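Two-component sensor histidine kinase (PDB 3OLO) probably senses a signal through its PAS domain and relays it by phosphorylation of a histidine in a two-component pathway. Local coordinates at residues 31-36 against 63-68; 43-48 against 112-117; 50-55 against 86-91. One frame throughout, in Å; residues are numbered along the deposited sequence. Where two conformers were deposited one is given.

Interaction 1. Residues 31-36 against 63-68; sequences DNWQFL and VDFALH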
loop_
_atom_site.group_PDB
_atom_site.type_symbol
_atom_site.label_atom_id
_atom_site.label_comp_id
_atom_site.label_asym_id
_atom_site.label_seq_id
_atom_site.Cartn_x
_atom_site.Cartn_y
_atom_site.Cartn_z
ATOM N N ASP A 31 10.181 -17.244 -1.818
ATOM C CA ASP A 31 11.594 -17.476 -1.557
ATOM C C ASP A 31 12.368 -17.781 -2.849
ATOM O O ASP A 31 13.586 -17.622 -2.898
ATOM C CB ASP A 31 11.763 -18.598 -0.522
ATOM C CG ASP A 31 13.062 -18.481 0.273
ATOM O OD1 ASP A 31 13.474 -17.351 0.616
ATOM O OD2 ASP A 31 13.675 -19.529 0.558
ATOM N N ASN A 32 11.664 -18.210 -3.893
ATOM C CA ASN A 32 12.298 -18.437 -5.195
ATOM C C ASN A 32 11.991 -17.316 -6.192
ATOM O O ASN A 32 12.099 -17.504 -7.396
ATOM C CB ASN A 32 11.873 -19.781 -5.786
ATOM C CG ASN A 32 11.660 -20.844 -4.728
ATOM O OD1 ASN A 32 12.599 -21.246 -4.039
ATOM N ND2 ASN A 32 10.420 -21.313 -4.600
ATOM N N TRP A 33 11.602 -16.159 -5.668
ATOM C CA TRP A 33 11.359 -14.957 -6.464
ATOM C C TRP A 33 10.137 -15.075 -7.377
ATOM O O TRP A 33 9.971 -14.281 -8.296
ATOM C CB TRP A 33 12.602 -14.572 -7.279
ATOM C CG TRP A 33 13.867 -14.740 -6.509
ATOM C CD1 TRP A 33 14.769 -15.760 -6.628
ATOM C CD2 TRP A 33 14.366 -13.880 -5.480
ATOM N NE1 TRP A 33 15.804 -15.583 -5.738
ATOM C CE2 TRP A 33 15.581 -14.437 -5.022
ATOM C CE3 TRP A 33 13.907 -12.691 -4.897
ATOM C CZ2 TRP A 33 16.341 -13.849 -4.005
ATOM C CZ3 TRP A 33 14.666 -12.104 -3.887
ATOM C CH2 TRP A 33 15.867 -12.687 -3.450
ATOM N N GLN A 34 9.285 -16.058 -7.115
ATOM C CA GLN A 34 7.974 -16.135 -7.760
ATOM C C GLN A 34 7.058 -15.038 -7.207
ATOM O O GLN A 34 7.059 -14.780 -6.012
ATOM C CB GLN A 34 7.339 -17.515 -7.538
ATOM C CG GLN A 34 6.836 -17.813 -6.111
ATOM C CD GLN A 34 7.907 -18.388 -5.182
ATOM O OE1 GLN A 34 9.038 -17.907 -5.135
ATOM N NE2 GLN A 34 7.545 -19.428 -4.437
ATOM N N PHE A 35 6.299 -14.372 -8.074
ATOM C CA PHE A 35 5.288 -13.422 -7.612
ATOM C C PHE A 35 4.209 -14.145 -6.797
ATOM O O PHE A 35 3.758 -15.220 -7.166
ATOM C CB PHE A 35 4.629 -12.708 -8.793
ATOM C CG PHE A 35 5.560 -11.826 -9.564
ATOM C CD1 PHE A 35 5.873 -10.549 -9.099
ATOM C CD2 PHE A 35 6.122 -12.266 -10.760
ATOM C CE1 PHE A 35 6.738 -9.722 -9.810
ATOM C CE2 PHE A 35 6.990 -11.461 -11.482
ATOM C CZ PHE A 35 7.301 -10.173 -11.006
ATOM N N LEU A 36 3.797 -13.540 -5.690
ATOM C CA LEU A 36 2.759 -14.112 -4.841
ATOM C C LEU A 36 1.565 -13.183 -4.795
ATOM O O LEU A 36 0.423 -13.615 -4.623
ATOM C CB LEU A 36 3.277 -14.312 -3.415
ATOM C CG LEU A 36 4.483 -15.236 -3.274
ATOM C CD1 LEU A 36 4.921 -15.291 -1.825
ATOM C CD2 LEU A 36 4.163 -16.625 -3.797
ATOM N N VAL A 63 15.478 -7.954 -16.281
ATOM C CA VAL A 63 16.484 -8.250 -17.287
ATOM C C VAL A 63 17.843 -8.567 -16.675
ATOM O O VAL A 63 18.595 -9.382 -17.203
ATOM C CB VAL A 63 16.655 -7.058 -18.245
ATOM C CG1 VAL A 63 17.727 -7.360 -19.285
ATOM C CG2 VAL A 63 15.337 -6.747 -18.922
ATOM N N ASP A 64 18.170 -7.913 -15.566
ATOM C CA ASP A 64 19.499 -8.053 -14.992
ATOM C C ASP A 64 19.511 -8.941 -13.761
ATOM O O ASP A 64 20.420 -8.858 -12.932
ATOM C CB ASP A 64 20.065 -6.672 -14.677
ATOM C CG ASP A 64 20.296 -5.848 -15.929
ATOM O OD1 ASP A 64 20.681 -6.434 -16.966
ATOM O OD2 ASP A 64 20.082 -4.621 -15.882
ATOM N N PHE A 65 18.507 -9.809 -13.663
ATOM C CA PHE A 65 18.302 -10.632 -12.475
ATOM C C PHE A 65 19.551 -11.425 -12.070
ATOM O O PHE A 65 19.899 -11.491 -10.895
ATOM C CB PHE A 65 17.130 -11.587 -12.713
ATOM C CG PHE A 65 16.885 -12.545 -11.583
ATOM C CD1 PHE A 65 17.537 -13.767 -11.543
ATOM C CD2 PHE A 65 15.995 -12.233 -10.572
ATOM C CE1 PHE A 65 17.311 -14.656 -10.511
ATOM C CE2 PHE A 65 15.764 -13.116 -9.540
ATOM C CZ PHE A 65 16.425 -14.329 -9.508
ATOM N N ALA A 66 20.224 -12.025 -13.043
ATOM C CA ALA A 66 21.380 -12.864 -12.748
ATOM C C ALA A 66 22.603 -12.036 -12.356
ATOM O O ALA A 66 23.608 -12.572 -11.897
ATOM C CB ALA A 66 21.701 -13.760 -13.933
ATOM N N LEU A 67 22.516 -10.725 -12.530
ATOM C CA LEU A 67 23.617 -9.843 -12.156
ATOM C C LEU A 67 23.658 -9.540 -10.658
ATOM O O LEU A 67 24.715 -9.220 -10.125
ATOM C CB LEU A 67 23.534 -8.534 -12.939
ATOM C CG LEU A 67 24.205 -8.528 -14.313
ATOM C CD1 LEU A 67 24.005 -9.848 -15.057
ATOM C CD2 LEU A 67 23.682 -7.354 -15.127
ATOM N N HIS A 68 22.512 -9.630 -9.983
ATOM C CA HIS A 68 22.423 -9.275 -8.566
ATOM C C HIS A 68 23.047 -10.341 -7.678
ATOM O O HIS A 68 22.910 -11.532 -7.935
ATOM C CB HIS A 68 20.966 -9.095 -8.153
ATOM C CG HIS A 68 20.179 -8.235 -9.086
ATOM N ND1 HIS A 68 20.731 -7.154 -9.740
ATOM C CD2 HIS A 68 18.889 -8.300 -9.490
ATOM C CE1 HIS A 68 19.810 -6.588 -10.500
ATOM N NE2 HIS A 68 18.683 -7.263 -10.363
#
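The two backbones come no nearer, CA to CA, than 10.2 Å, between W33 and F65, so two aromatic side chains must cover the whole distance between the turn before strand 35-38 and the 3-10 segment 65-67. Their meeting is a T-shaped, edge-to-face pair. F65 offers the rim of its ring, CZ leading and CE2 beside it, to one face of the W33 indole over the five-membered ring. The closest approach is F65 CZ to W33 CD1, 3.6 Å, while F65 CE2 stands 3.9 Å from W33 CG, displaced toward the rim of the indole. The two planes are turned 76° against each other, and the ring centroids are 5.2 Å apart. F65 gains its reach by setting CG trans to its own backbone N (chi1 176°), which carries the phenyl forward from a CB that does not itself face the partner. On the opposite face of the indole sits D31 O, 4.1 Å above the plane, so the tryptophan lies between a carbonyl and a phenyl edge. Replacing W33 by an alanine would probably open a gap beside the F65 edge and leave CZ and CE2 without the indole face, with W70 still on the phenyl. The pair belongs to a wider aromatic cluster: W70, at the start of helix 70-76, meets both rings and donates its NE1 to F65 O. F101 of strand 92-104 also touches the indole. The backbone of W33 pairs with L58, so the contact joins the edge of the sheet to the loop that leads into helix 70-76.

Interaction 2. Residues 43-48 against 112-117; sequences CRMTEY and VFVREK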
loop_
_atom_site.group_PDB
_atom_site.type_symbol
_atom_site.label_atom_id
_atom_site.label_comp_id
_atom_site.label_asym_id
_atom_site.label_seq_id
_atom_site.Cartn_x
_atom_site.Cartn_y
_atom_site.Cartn_z
ATOM N N CYS A 43 0.888 -4.347 -12.321
ATOM C CA CYS A 43 0.360 -4.840 -13.589
ATOM C C CYS A 43 0.541 -3.777 -14.670
ATOM O O CYS A 43 1.014 -4.073 -15.760
ATOM C CB CYS A 43 -1.105 -5.235 -13.435
ATOM S SG CYS A 43 -1.335 -6.441 -12.110
ATOM N N ARG A 44 0.218 -2.528 -14.353
ATOM C CA ARG A 44 0.374 -1.453 -15.321
ATOM C C ARG A 44 1.831 -1.295 -15.775
ATOM O O ARG A 44 2.110 -1.142 -16.962
ATOM C CB ARG A 44 -0.129 -0.125 -14.752
ATOM C CG ARG A 44 0.067 1.035 -15.736
ATOM C CD ARG A 44 0.217 2.388 -15.061
ATOM N NE ARG A 44 0.867 3.338 -15.969
ATOM C CZ ARG A 44 2.183 3.553 -16.043
ATOM N NH1 ARG A 44 3.034 2.899 -15.245
ATOM N NH2 ARG A 44 2.651 4.440 -16.918
HETATM N N MSE A 45 2.762 -1.327 -14.832
HETATM C CA MSE A 45 4.162 -1.059 -15.146
HETATM C C MSE A 45 4.779 -2.177 -15.984
HETATM O O MSE A 45 5.493 -1.932 -16.963
HETATM C CB MSE A 45 4.965 -0.899 -13.856
HETATM C CG MSE A 45 6.448 -0.705 -14.082
HETATM SE SE MSE A 45 7.432 -0.576 -12.374
HETATM C CE MSE A 45 7.186 -2.372 -11.723
ATOM N N THR A 46 4.518 -3.409 -15.587
ATOM C CA THR A 46 5.093 -4.554 -16.275
ATOM C C THR A 46 4.272 -4.928 -17.520
ATOM O O THR A 46 4.758 -5.642 -18.391
ATOM C CB THR A 46 5.113 -5.769 -15.360
ATOM O OG1 THR A 46 3.758 -6.155 -15.074
ATOM C CG2 THR A 46 5.843 -5.457 -14.062
ATOM N N GLU A 47 3.025 -4.459 -17.565
ATOM C CA GLU A 47 2.110 -4.655 -18.699
ATOM C C GLU A 47 1.596 -6.078 -18.805
ATOM O O GLU A 47 1.037 -6.462 -19.821
ATOM C CB GLU A 47 2.748 -4.212 -20.021
ATOM C CG GLU A 47 3.248 -2.786 -19.942
ATOM C CD GLU A 47 3.739 -2.264 -21.252
ATOM O OE1 GLU A 47 4.547 -2.965 -21.897
ATOM O OE2 GLU A 47 3.317 -1.153 -21.636
ATOM N N TYR A 48 1.767 -6.840 -17.733
ATOM C CA TYR A 48 1.192 -8.170 -17.635
ATOM C C TYR A 48 -0.068 -8.133 -16.795
ATOM O O TYR A 48 -0.202 -7.309 -15.903
ATOM C CB TYR A 48 2.185 -9.116 -16.988
ATOM C CG TYR A 48 3.345 -9.450 -17.877
ATOM C CD1 TYR A 48 3.256 -10.482 -18.797
ATOM C CD2 TYR A 48 4.533 -8.737 -17.790
ATOM C CE1 TYR A 48 4.316 -10.792 -19.615
ATOM C CE2 TYR A 48 5.597 -9.040 -18.597
ATOM C CZ TYR A 48 5.479 -10.067 -19.511
ATOM O OH TYR A 48 6.533 -10.356 -20.303
ATOM N N VAL A 112 8.195 -5.689 -2.022
ATOM C CA VAL A 112 8.993 -4.953 -2.968
ATOM C C VAL A 112 8.221 -3.714 -3.394
ATOM O O VAL A 112 7.057 -3.810 -3.764
ATOM C CB VAL A 112 9.301 -5.834 -4.192
ATOM C CG1 VAL A 112 10.116 -5.081 -5.213
ATOM C CG2 VAL A 112 10.030 -7.085 -3.753
ATOM N N PHE A 113 8.861 -2.554 -3.312
ATOM C CA PHE A 113 8.321 -1.332 -3.898
ATOM C C PHE A 113 9.214 -0.882 -5.049
ATOM O O PHE A 113 10.439 -0.850 -4.921
ATOM C CB PHE A 113 8.202 -0.250 -2.837
ATOM C CG PHE A 113 7.262 -0.618 -1.735
ATOM C CD1 PHE A 113 7.713 -1.324 -0.636
ATOM C CD2 PHE A 113 5.918 -0.303 -1.822
ATOM C CE1 PHE A 113 6.845 -1.681 0.374
ATOM C CE2 PHE A 113 5.045 -0.652 -0.811
ATOM C CZ PHE A 113 5.509 -1.353 0.280
ATOM N N VAL A 114 8.596 -0.531 -6.171
ATOM C CA VAL A 114 9.343 -0.247 -7.392
ATOM C C VAL A 114 8.970 1.112 -7.967
ATOM O O VAL A 114 7.806 1.394 -8.230
ATOM C CB VAL A 114 9.114 -1.341 -8.435
ATOM C CG1 VAL A 114 10.058 -1.167 -9.633
ATOM C CG2 VAL A 114 9.325 -2.693 -7.780
ATOM N N ARG A 115 9.979 1.962 -8.127
ATOM C CA ARG A 115 9.799 3.278 -8.714
ATOM C C ARG A 115 10.368 3.240 -10.113
ATOM O O ARG A 115 11.491 2.794 -10.319
ATOM C CB ARG A 115 10.539 4.344 -7.905
ATOM C CG ARG A 115 9.877 4.721 -6.600
ATOM C CD ARG A 115 10.742 5.674 -5.784
ATOM N NE ARG A 115 11.607 4.958 -4.848
ATOM C CZ ARG A 115 12.343 5.546 -3.908
ATOM N NH1 ARG A 115 13.099 4.813 -3.098
ATOM N NH2 ARG A 115 12.327 6.866 -3.775
ATOM N N GLU A 116 9.597 3.713 -11.075
ATOM C CA GLU A 116 10.090 3.798 -12.432
ATOM C C GLU A 116 11.048 4.979 -12.498
ATOM O O GLU A 116 10.644 6.127 -12.307
ATOM C CB GLU A 116 8.924 3.977 -13.404
ATOM C CG GLU A 116 9.237 3.553 -14.828
ATOM C CD GLU A 116 7.988 3.281 -15.654
ATOM O OE1 GLU A 116 6.859 3.430 -15.132
ATOM O OE2 GLU A 116 8.145 2.906 -16.832
ATOM N N LYS A 117 12.324 4.687 -12.733
ATOM C CA LYS A 117 13.326 5.729 -12.925
ATOM C C LYS A 117 13.533 6.010 -14.413
ATOM O O LYS A 117 14.051 7.061 -14.791
ATOM C CB LYS A 117 14.651 5.318 -12.280
ATOM C CG LYS A 117 14.584 5.178 -10.760
ATOM C CD LYS A 117 13.894 6.383 -10.114
ATOM C CE LYS A 117 14.006 6.365 -8.585
ATOM N NZ LYS A 117 13.329 7.530 -7.928
#
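M45, a selenomethionine in this crystal, and V114 show how one flexible side chain can tie a short helix to a strand. The CA atoms of M45 and E116 are 8.1 Å apart, the nearest pair of CA atoms across the two segments. From CA, the M45 bond to CB already points toward the strand. CG, trans to the backbone N (chi1 176°), continues that direction and passes 4.3 Å from E116 OE1, a loose approach to the carboxylate. The chain stays extended as far as the selenium, where SE lies 3.8 Å from V114 CG1. At the last torsion it bends (chi3 67°), and this turn lays the terminal methyl against the valine: M45 CE is 3.8 Å from V114 CG1 and 3.9 Å from V114 CB. One valine branch is thus touched by two successive atoms of the M45 tip, and the two side chains cross at about a right angle. A25 and F93 also touch M45, which places its buried chain over three neighbouring strands.

Toward solvent the contact becomes polar and much looser. R44 stretches out from the helix until its NH1 stands 3.9 Å from E116 OE1, a long salt bridge. The oxygen lies at the edge of the guanidinium, near its plane, although the carboxylate itself is rotated 61° from that plane. So long a pairing between exposed groups probably adds electrostatic attraction rather than a firm positional lock.

A buried apolar contact, flanked by an exposed, long ion pair, here joins helix 40-46 to the central strand 107-116. This is the PAS fold, in which short helices and loops cover one face of a five-stranded antiparallel sheet of order 2-1-5-4-3.

Interaction 3. Residues 50-55 against 86-91; sequences REQLLS and RSQSGR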
loop_
_atom_site.group_PDB
_atom_site.type_symbol
_atom_site.label_atom_id
_atom_site.label_comp_id
_atom_site.label_asym_id
_atom_site.label_seq_id
_atom_site.Cartn_x
_atom_site.Cartn_y
_atom_site.Cartn_z
ATOM N N ARG A 50 -2.756 -9.617 -14.010
ATOM C CA ARG A 50 -2.497 -10.136 -12.681
ATOM C C ARG A 50 -2.358 -11.643 -12.759
ATOM O O ARG A 50 -1.483 -12.216 -12.138
ATOM C CB ARG A 50 -3.618 -9.772 -11.709
ATOM C CG ARG A 50 -3.490 -10.495 -10.359
ATOM C CD ARG A 50 -4.372 -9.905 -9.261
ATOM N NE ARG A 50 -3.839 -8.655 -8.730
ATOM C CZ ARG A 50 -4.272 -7.443 -9.064
ATOM N NH1 ARG A 50 -5.254 -7.295 -9.942
ATOM N NH2 ARG A 50 -3.724 -6.374 -8.512
ATOM N N GLU A 51 -3.218 -12.285 -13.536
ATOM C CA GLU A 51 -3.196 -13.731 -13.629
ATOM C C GLU A 51 -1.904 -14.208 -14.296
ATOM O O GLU A 51 -1.413 -15.294 -13.991
ATOM C CB GLU A 51 -4.418 -14.236 -14.397
ATOM C CG GLU A 51 -5.755 -13.853 -13.764
ATOM C CD GLU A 51 -6.049 -14.618 -12.479
ATOM O OE1 GLU A 51 -6.777 -15.636 -12.541
ATOM O OE2 GLU A 51 -5.562 -14.197 -11.405
ATOM N N GLN A 52 -1.354 -13.403 -15.200
ATOM C CA GLN A 52 -0.081 -13.747 -15.834
ATOM C C GLN A 52 1.052 -13.644 -14.824
ATOM O O GLN A 52 1.873 -14.547 -14.708
ATOM C CB GLN A 52 0.219 -12.825 -17.013
ATOM C CG GLN A 52 -0.534 -13.152 -18.277
ATOM C CD GLN A 52 -0.209 -12.195 -19.396
ATOM O OE1 GLN A 52 -0.585 -11.027 -19.350
ATOM N NE2 GLN A 52 0.484 -12.685 -20.421
ATOM N N LEU A 53 1.083 -12.539 -14.084
ATOM C CA LEU A 53 2.149 -12.291 -13.115
ATOM C C LEU A 53 2.170 -13.344 -12.017
ATOM O O LEU A 53 3.225 -13.668 -11.496
ATOM C CB LEU A 53 2.016 -10.889 -12.501
ATOM C CG LEU A 53 2.450 -9.735 -13.424
ATOM C CD1 LEU A 53 2.001 -8.371 -12.900
ATOM C CD2 LEU A 53 3.959 -9.743 -13.630
ATOM N N LEU A 54 1.014 -13.903 -11.680
ATOM C CA LEU A 54 0.941 -14.818 -10.539
ATOM C C LEU A 54 1.362 -16.233 -10.916
ATOM O O LEU A 54 1.254 -17.161 -10.114
ATOM C CB LEU A 54 -0.462 -14.807 -9.909
ATOM C CG LEU A 54 -0.797 -13.496 -9.170
ATOM C CD1 LEU A 54 -2.216 -13.516 -8.585
ATOM C CD2 LEU A 54 0.228 -13.203 -8.068
ATOM N N SER A 55 1.841 -16.398 -12.142
ATOM C CA SER A 55 2.465 -17.653 -12.538
ATOM C C SER A 55 3.870 -17.361 -13.038
ATOM O O SER A 55 4.500 -18.196 -13.673
ATOM C CB SER A 55 1.645 -18.348 -13.622
ATOM O OG SER A 55 1.580 -17.540 -14.781
ATOM N N ARG A 86 11.872 -5.513 -18.235
ATOM C CA ARG A 86 11.270 -5.606 -19.556
ATOM C C ARG A 86 9.791 -5.882 -19.398
ATOM O O ARG A 86 9.395 -6.813 -18.695
ATOM C CB ARG A 86 11.900 -6.709 -20.398
ATOM C CG ARG A 86 11.230 -6.853 -21.760
ATOM C CD ARG A 86 11.744 -8.048 -22.534
ATOM N NE ARG A 86 13.162 -7.925 -22.854
ATOM C CZ ARG A 86 14.121 -8.710 -22.373
ATOM N NH1 ARG A 86 13.829 -9.703 -21.541
ATOM N NH2 ARG A 86 15.381 -8.511 -22.743
ATOM N N SER A 87 8.978 -5.064 -20.054
ATOM C CA SER A 87 7.535 -5.175 -19.936
ATOM C C SER A 87 7.023 -6.121 -21.010
ATOM O O SER A 87 7.762 -6.497 -21.918
ATOM C CB SER A 87 6.882 -3.810 -20.085
ATOM O OG SER A 87 7.071 -3.305 -21.391
ATOM N N GLN A 88 5.754 -6.489 -20.913
ATOM C CA GLN A 88 5.189 -7.430 -21.855
ATOM C C GLN A 88 5.288 -6.938 -23.307
ATOM O O GLN A 88 5.514 -7.736 -24.214
ATOM C CB GLN A 88 3.743 -7.758 -21.500
ATOM C CG GLN A 88 3.146 -8.702 -22.536
ATOM C CD GLN A 88 2.013 -9.539 -22.009
ATOM O OE1 GLN A 88 1.936 -10.725 -22.300
ATOM N NE2 GLN A 88 1.115 -8.924 -21.241
ATOM N N SER A 89 5.141 -5.638 -23.545
ATOM C CA SER A 89 5.261 -5.140 -24.917
ATOM C C SER A 89 6.715 -4.887 -25.332
ATOM O O SER A 89 6.984 -4.322 -26.391
ATOM C CB SER A 89 4.432 -3.873 -25.102
ATOM O OG SER A 89 5.009 -2.788 -24.413
ATOM N N GLY A 90 7.654 -5.302 -24.493
ATOM C CA GLY A 90 9.060 -5.228 -24.840
ATOM C C GLY A 90 9.729 -3.915 -24.479
ATOM O O GLY A 90 10.804 -3.620 -24.982
ATOM N N ARG A 91 9.112 -3.113 -23.620
ATOM C CA ARG A 91 9.776 -1.901 -23.155
ATOM C C ARG A 91 10.859 -2.307 -22.173
ATOM O O ARG A 91 10.641 -3.171 -21.322
ATOM C CB ARG A 91 8.800 -0.940 -22.480
ATOM C CG ARG A 91 7.594 -0.551 -23.330
ATOM C CD ARG A 91 6.525 0.127 -22.464
ATOM N NE ARG A 91 5.289 0.426 -23.191
ATOM C CZ ARG A 91 5.077 1.543 -23.880
ATOM N NH1 ARG A 91 6.023 2.469 -23.957
ATOM N NH2 ARG A 91 3.924 1.734 -24.505
#
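Different first torsions bring the amides of Q52 and Q88 together: in Q52, CG stands opposite the carbonyl carbon (chi1 -78°), whereas in Q88 it stands opposite the backbone N (chi1 178°). Both chains are extended beyond CG, so each glutamine spans its share of the 10.2 Å between the two CA atoms. The side chains cross at about a right angle and join through a reciprocal pair of hydrogen bonds. Q52 NE2 donates to Q88 OE1 at 3.1 Å, and Q88 NE2 returns a somewhat longer bond of 3.3 Å to Q52 OE1. The amides are not coplanar, their planes being 39° apart, and each donor is tilted out of the plane of the carbonyl it meets.

The backbones at both ends are held by local bonds. At the end of helix 50-53, Q52 O accepts from S55 OG at 3.0 Å and from S55 N at 3.2 Å, both coming from the same face of the carbonyl. Q88 occupies a type I turn from S87 to G90, between strands 78-86 and 92-104. The positive phi of G90 suits glycine.

Further partners bear on which way round the amides lie. S49 N donates to Q52 OE1, and E47 O accepts from Q88 NE2. Turning one amide alone would set like groups against each other; turning both would keep the pair but would probably cost both of these outside bonds, which favours the orientation given. The chemistry therefore implies a neutral, directional bridge on the surface: a donor and an acceptor on each amide match those of the other, without any need for charge.

Overall arrangement
Interactions 1, 2 and 3 lie within one PAS domain and hold parts of its helices and loops to one another or to the antiparallel sheet. Interactions 2 and 3 are the nearer neighbours, their centres about 10 Å apart, and they touch where E47 meets the serines of the 86-91 turn. The centre of interaction 1 lies about 14 Å from the centres of both; it touches interaction 3 through F35 with L53 and V63 with R86, but not interaction 2. Along the chain, 31-36, 43-48, 50-55, 63-68, 86-91 and 112-117 follow in turn, so interaction 1 interlaces with both others, while interaction 2 encloses interaction 3. Distant sequence is thereby gathered into one compact PAS domain, probably the sensory part of the kinase.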